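Local coordinates for cyclomaltodextrin glucanotransferase (Caldanaerobacter subterraneus, PDB 6WNU), which belongs to the alpha-amylase family and combines a TIM-barrel catalytic domain with an all-beta C-terminal domain, at residues A[458-463]-A[506-511]; A[67-72]-A[110-115]. All coordinates share one frame; numbering follows the deposited sequence.

Contact 1: residues A[458-463]-A[506-511]; sequences LVAINK and QDLTLP. Unlike the reference sequence in segment 506-511: Asp507 (reference Gly), Thr509 (reference Ala).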
loop_
_atom_site.group_PDB
_atom_site.type_symbol
_atom_site.label_atom_id
_atom_site.label_comp_id
_atom_site.label_asym_id
_atom_site.label_seq_id
_atom_site.Cartn_x
_atom_site.Cartn_y
_atom_site.Cartn_z
ATOM N N LEU A 458 2.514 24.783 -5.253
ATOM C CA LEU A 458 1.093 25.068 -5.390
ATOM C C LEU A 458 0.520 24.139 -6.454
ATOM O O LEU A 458 1.105 23.986 -7.529
ATOM C CB LEU A 458 0.872 26.541 -5.766
ATOM C CG LEU A 458 -0.559 27.056 -5.959
ATOM C CD1 LEU A 458 -1.338 26.987 -4.656
ATOM C CD2 LEU A 458 -0.541 28.487 -6.516
ATOM N N VAL A 459 -0.618 23.517 -6.156
ATOM C CA VAL A 459 -1.212 22.524 -7.041
ATOM C C VAL A 459 -2.669 22.896 -7.272
ATOM O O VAL A 459 -3.379 23.249 -6.327
ATOM C CB VAL A 459 -1.108 21.099 -6.450
ATOM C CG1 VAL A 459 -1.614 20.049 -7.451
ATOM C CG2 VAL A 459 0.327 20.800 -6.018
ATOM N N ALA A 460 -3.120 22.796 -8.518
ATOM C CA ALA A 460 -4.514 23.070 -8.856
ATOM C C ALA A 460 -5.076 21.903 -9.648
ATOM O O ALA A 460 -4.557 21.566 -10.720
ATOM C CB ALA A 460 -4.657 24.380 -9.644
ATOM N N ILE A 461 -6.154 21.303 -9.140
ATOM C CA ILE A 461 -6.817 20.192 -9.810
ATOM C C ILE A 461 -8.201 20.651 -10.232
ATOM O O ILE A 461 -8.966 21.169 -9.408
ATOM C CB ILE A 461 -6.912 18.946 -8.909
ATOM C CG1 ILE A 461 -5.520 18.522 -8.418
ATOM C CG2 ILE A 461 -7.568 17.792 -9.670
ATOM C CD1 ILE A 461 -5.559 17.429 -7.320
ATOM N N ASN A 462 -8.520 20.474 -11.511
ATOM C CA ASN A 462 -9.879 20.718 -12.008
ATOM C C ASN A 462 -10.441 19.389 -12.492
ATOM O O ASN A 462 -10.068 18.901 -13.562
ATOM C CB ASN A 462 -9.888 21.764 -13.123
ATOM C CG ASN A 462 -11.303 22.113 -13.582
ATOM O OD1 ASN A 462 -12.294 21.643 -13.004
ATOM N ND2 ASN A 462 -11.403 22.948 -14.623
ATOM N N LYS A 463 -11.341 18.799 -11.703
ATOM C CA LYS A 463 -11.994 17.565 -12.116
ATOM C C LYS A 463 -13.350 17.831 -12.755
ATOM O O LYS A 463 -14.063 16.882 -13.100
ATOM C CB LYS A 463 -12.122 16.584 -10.933
ATOM C CG LYS A 463 -12.984 17.066 -9.758
ATOM C CD LYS A 463 -13.326 15.891 -8.856
ATOM C CE LYS A 463 -14.157 16.299 -7.662
ATOM N NZ LYS A 463 -15.601 16.473 -8.004
ATOM N N GLN A 506 -3.954 35.598 -10.221
ATOM C CA GLN A 506 -4.945 36.284 -11.048
ATOM C C GLN A 506 -5.215 35.519 -12.338
ATOM O O GLN A 506 -4.283 35.015 -12.975
ATOM C CB GLN A 506 -4.486 37.708 -11.407
ATOM C CG GLN A 506 -4.298 38.649 -10.228
ATOM C CD GLN A 506 -5.601 39.039 -9.543
ATOM O OE1 GLN A 506 -6.657 38.455 -9.796
ATOM N NE2 GLN A 506 -5.526 40.032 -8.662
ATOM N N ASP A 507 -6.500 35.454 -12.726
ATOM C CA ASP A 507 -6.923 34.953 -14.044
ATOM C C ASP A 507 -6.427 33.528 -14.297
ATOM O O ASP A 507 -5.824 33.220 -15.329
ATOM C CB ASP A 507 -6.458 35.888 -15.166
ATOM C CG ASP A 507 -6.791 37.347 -14.894
ATOM O OD1 ASP A 507 -7.923 37.625 -14.441
ATOM O OD2 ASP A 507 -5.907 38.209 -15.123
ATOM N N LEU A 508 -6.677 32.647 -13.336
ATOM C CA LEU A 508 -6.256 31.257 -13.474
ATOM C C LEU A 508 -7.372 30.495 -14.182
ATOM O O LEU A 508 -8.401 30.184 -13.582
ATOM C CB LEU A 508 -5.927 30.658 -12.111
ATOM C CG LEU A 508 -5.407 29.220 -12.183
ATOM C CD1 LEU A 508 -4.207 29.101 -13.109
ATOM C CD2 LEU A 508 -5.056 28.710 -10.788
ATOM N N THR A 509 -7.179 30.195 -15.466
ATOM C CA THR A 509 -8.137 29.400 -16.228
ATOM C C THR A 509 -7.649 27.953 -16.262
ATOM O O THR A 509 -6.679 27.630 -16.956
ATOM C CB THR A 509 -8.331 29.962 -17.637
ATOM O OG1 THR A 509 -9.102 31.171 -17.554
ATOM C CG2 THR A 509 -9.067 28.946 -18.540
ATOM N N LEU A 510 -8.321 27.085 -15.501
ATOM C CA LEU A 510 -7.983 25.673 -15.478
ATOM C C LEU A 510 -8.778 24.951 -16.550
ATOM O O LEU A 510 -10.014 24.941 -16.481
ATOM C CB LEU A 510 -8.293 25.069 -14.116
ATOM C CG LEU A 510 -7.761 25.835 -12.907
ATOM C CD1 LEU A 510 -8.199 25.196 -11.609
ATOM C CD2 LEU A 510 -6.217 25.879 -12.982
ATOM N N PRO A 511 -8.138 24.339 -17.536
ATOM C CA PRO A 511 -8.880 23.496 -18.475
ATOM C C PRO A 511 -9.599 22.376 -17.734
ATOM O O PRO A 511 -9.345 22.086 -16.560
ATOM C CB PRO A 511 -7.801 22.942 -19.410
ATOM C CG PRO A 511 -6.614 23.881 -19.235
ATOM C CD PRO A 511 -6.695 24.370 -17.825
#
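The side-chain amide of Asn462 is the flat group that reaches across to the end of strand 503-510. Its edge is turned to Leu510: ND2 donates to Leu510 O over 3.1 Å, and the acceptor lies close to the amide plane. The carbonyl is not met on a lone pair, since ND2 stands above its plane, 59° out of it. Leu510 CB and Pro511 O lie obliquely on opposite sides of the amide plane, and neither covers a face; CB is 3.8 Å from ND2, and Pro511 O receives a weak hydrogen bond from the same nitrogen at 3.0 Å. Glu465 O also accepts from ND2, while OD1 takes the backbone N-H of Gly464. Both ends of the buried amide are thus engaged, which fixes its rotation. The torsion behind this is chi1 of -176°, which turns the amide away from its own backbone N and out over the chain leaving Leu510.

Next to this polar grip the contact is apolar. The side chain of Leu510 points at strand 455-462, and both its methyls rest against Ala460 CB from the same side, CD2 at 4.0 Å and CD1 at 4.1 Å. Leu508, two residues earlier and so on the same side of its strand, adds a looser touch through CD2, 4.5 Å from Ala460 CB. Trp518 borders both Ala460 and Leu508.

No backbone hydrogen bond joins the two strand segments, whose axes come within 8.6 Å and run 48° apart. They belong to different four-stranded antiparallel sheets, and the chain passes from one to the other through Pro511 to strand 514-519, the hydrogen-bonded neighbour of 455-462. Side chains packed between two such facing sheets are characteristic of a beta-sandwich, here the C-terminal domain of the alpha-amylase fold.

Contact 2: residues A[67-72]-A[110-115]; sequences NWRMYW and NGEINA
Arg69 and Ala115 are joined by the one hydrogen bond between the segments: Ala115 N donates to Arg69 O at 2.7 Å, nearly in line with the carbonyl. Beside it the Arg69 side chain lies along Asn114 and points the same way, its CD only 3.0 Å from Asn114 OD1 and its guanidinium plane 39° from the amide. NH1 then reaches Glu112 OE2 in a long salt bridge of 3.7 Å. Met70 SD, brought round by a chain bent at chi2 (-96°), touches Ile113 CG2, and Tyr71 CD2 packs on Ala115 CB at 4.0 Å. Ile113 O is buried here without a partner.

The arrangement sets a type I beta turn, Asn67 to Met70, against the second strand of the short hairpin 107-109/112-114. Asn114 is held in place from its own strand, ND2 donating to both Glu112 O and Glu112 OE1 (3.1 Å). Asn67 O accepts from Met70 N within the turn and, from the opposite face of the carbonyl plane, from Trp72 NE1 just beyond it at 2.9 Å. Farther out, Trp72 CH2 sits over the centre of the Trp68 ring, and Arg43 NH2 binds the carbonyls of Trp68 and Met70.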
loop_
_atom_site.group_PDB
_atom_site.type_symbol
_atom_site.label_atom_id
_atom_site.label_comp_id
_atom_site.label_asym_id
_atom_site.label_seq_id
_atom_site.Cartn_x
_atom_site.Cartn_y
_atom_site.Cartn_z
ATOM N N ASN A 67 -8.474 -19.551 -13.749
ATOM C CA ASN A 67 -8.936 -19.872 -12.400
ATOM C C ASN A 67 -8.254 -18.869 -11.472
ATOM O O ASN A 67 -7.065 -18.995 -11.169
ATOM C CB ASN A 67 -8.599 -21.319 -12.052
ATOM C CG ASN A 67 -9.167 -21.758 -10.721
ATOM O OD1 ASN A 67 -9.345 -20.953 -9.795
ATOM N ND2 ASN A 67 -9.448 -23.057 -10.609
ATOM N N TRP A 68 -9.013 -17.872 -11.023
ATOM C CA TRP A 68 -8.450 -16.695 -10.374
ATOM C C TRP A 68 -8.004 -16.943 -8.941
ATOM O O TRP A 68 -7.496 -16.020 -8.296
ATOM C CB TRP A 68 -9.474 -15.549 -10.423
ATOM C CG TRP A 68 -9.542 -14.890 -11.803
ATOM C CD1 TRP A 68 -10.067 -15.422 -12.952
ATOM C CD2 TRP A 68 -9.033 -13.596 -12.156
ATOM N NE1 TRP A 68 -9.924 -14.531 -13.995
ATOM C CE2 TRP A 68 -9.281 -13.407 -13.532
ATOM C CE3 TRP A 68 -8.384 -12.578 -11.439
ATOM C CZ2 TRP A 68 -8.913 -12.232 -14.205
ATOM C CZ3 TRP A 68 -8.019 -11.409 -12.117
ATOM C CH2 TRP A 68 -8.287 -11.252 -13.481
ATOM N N ARG A 69 -8.178 -18.148 -8.413
ATOM C CA ARG A 69 -7.722 -18.434 -7.058
ATOM C C ARG A 69 -6.576 -19.435 -7.042
ATOM O O ARG A 69 -6.244 -19.982 -5.985
ATOM C CB ARG A 69 -8.896 -18.899 -6.200
ATOM C CG ARG A 69 -9.906 -17.762 -5.972
ATOM C CD ARG A 69 -10.986 -18.138 -4.995
ATOM N NE ARG A 69 -11.469 -16.986 -4.229
ATOM C CZ ARG A 69 -12.564 -16.299 -4.533
ATOM N NH1 ARG A 69 -13.279 -16.643 -5.594
ATOM N NH2 ARG A 69 -12.940 -15.266 -3.787
ATOM N N MET A 70 -5.942 -19.652 -8.195
ATOM C CA MET A 70 -4.755 -20.483 -8.331
ATOM C C MET A 70 -3.523 -19.602 -8.423
ATOM O O MET A 70 -3.607 -18.421 -8.765
ATOM C CB MET A 70 -4.832 -21.356 -9.586
ATOM C CG MET A 70 -6.066 -22.164 -9.692
ATOM S SD MET A 70 -5.799 -23.814 -9.083
ATOM C CE MET A 70 -5.905 -24.697 -10.625
ATOM N N TYR A 71 -2.367 -20.180 -8.098
ATOM C CA TYR A 71 -1.127 -19.511 -8.465
ATOM C C TYR A 71 -1.077 -19.358 -9.980
ATOM O O TYR A 71 -1.433 -20.280 -10.722
ATOM C CB TYR A 71 0.087 -20.316 -8.031
ATOM C CG TYR A 71 0.520 -20.309 -6.580
ATOM C CD1 TYR A 71 1.351 -19.309 -6.073
ATOM C CD2 TYR A 71 0.208 -21.381 -5.750
ATOM C CE1 TYR A 71 1.801 -19.350 -4.722
ATOM C CE2 TYR A 71 0.660 -21.432 -4.432
ATOM C CZ TYR A 71 1.453 -20.435 -3.937
ATOM O OH TYR A 71 1.892 -20.523 -2.634
ATOM N N TRP A 72 -0.597 -18.205 -10.440
ATOM C CA TRP A 72 -0.462 -17.936 -11.865
ATOM C C TRP A 72 0.986 -17.920 -12.336
ATOM O O TRP A 72 1.223 -17.803 -13.543
ATOM C CB TRP A 72 -1.156 -16.606 -12.212
ATOM C CG TRP A 72 -2.659 -16.748 -12.295
ATOM C CD1 TRP A 72 -3.387 -17.864 -12.006
ATOM C CD2 TRP A 72 -3.608 -15.739 -12.690
ATOM N NE1 TRP A 72 -4.727 -17.624 -12.212
ATOM C CE2 TRP A 72 -4.889 -16.325 -12.626
ATOM C CE3 TRP A 72 -3.497 -14.399 -13.097
ATOM C CZ2 TRP A 72 -6.058 -15.611 -12.947
ATOM C CZ3 TRP A 72 -4.652 -13.700 -13.422
ATOM C CH2 TRP A 72 -5.917 -14.307 -13.340
ATOM N N ASN A 110 -16.375 -25.917 -1.092
ATOM C CA ASN A 110 -17.360 -26.395 -2.069
ATOM C C ASN A 110 -16.687 -26.903 -3.337
ATOM O O ASN A 110 -17.105 -26.597 -4.456
ATOM C CB ASN A 110 -18.378 -25.309 -2.412
ATOM C CG ASN A 110 -19.094 -24.779 -1.194
ATOM O OD1 ASN A 110 -18.512 -24.688 -0.110
ATOM N ND2 ASN A 110 -20.369 -24.428 -1.359
ATOM N N GLY A 111 -15.624 -27.678 -3.168
ATOM C CA GLY A 111 -14.900 -28.154 -4.325
ATOM C C GLY A 111 -14.136 -27.097 -5.089
ATOM O O GLY A 111 -13.576 -27.410 -6.143
ATOM N N GLU A 112 -14.098 -25.857 -4.603
ATOM C CA GLU A 112 -13.354 -24.784 -5.257
ATOM C C GLU A 112 -11.950 -24.719 -4.669
ATOM O O GLU A 112 -11.783 -24.407 -3.484
ATOM C CB GLU A 112 -14.069 -23.438 -5.091
ATOM C CG GLU A 112 -13.187 -22.208 -5.386
ATOM C CD GLU A 112 -13.857 -20.867 -5.057
ATOM O OE1 GLU A 112 -13.914 -20.476 -3.860
ATOM O OE2 GLU A 112 -14.321 -20.200 -6.011
ATOM N N ILE A 113 -10.947 -24.995 -5.498
ATOM C CA ILE A 113 -9.550 -24.938 -5.075
ATOM C C ILE A 113 -9.143 -23.487 -4.827
ATOM O O ILE A 113 -9.125 -22.665 -5.751
ATOM C CB ILE A 113 -8.642 -25.587 -6.128
ATOM C CG1 ILE A 113 -8.878 -27.100 -6.196
ATOM C CG2 ILE A 113 -7.172 -25.237 -5.880
ATOM C CD1 ILE A 113 -9.974 -27.509 -7.168
ATOM N N ASN A 114 -8.792 -23.165 -3.581
ATOM C CA ASN A 114 -8.251 -21.853 -3.227
ATOM C C ASN A 114 -6.767 -22.011 -2.907
ATOM O O ASN A 114 -6.407 -22.606 -1.885
ATOM C CB ASN A 114 -8.988 -21.230 -2.036
ATOM C CG ASN A 114 -10.374 -20.709 -2.398
ATOM O OD1 ASN A 114 -10.636 -19.519 -2.303
ATOM N ND2 ASN A 114 -11.266 -21.606 -2.792
ATOM N N ALA A 115 -5.911 -21.470 -3.768
ATOM C CA ALA A 115 -4.497 -21.558 -3.430
ATOM C C ALA A 115 -4.052 -20.320 -2.658
ATOM O O ALA A 115 -4.630 -19.239 -2.812
ATOM C CB ALA A 115 -3.655 -21.711 -4.701
#

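The two contacts lie on opposite sides of the chain's centre, their own centres 48 Å apart and their nearest atoms about 28 Å apart, and they do not touch. Contact 2 comes first in sequence, joining a loop and a hairpin of the catalytic domain; contact 1 follows much later and is internal to the C-terminal sandwich. Contact 2 is the one close to a metal, the Tyr71 side chain being about 5 Å from a bound calcium ion. In contact 1 the nearby ligand is a di(hydroxyethyl)ether molecule, about 4 Å from the side chain of Leu508 and probably derived from the crystallisation liquor.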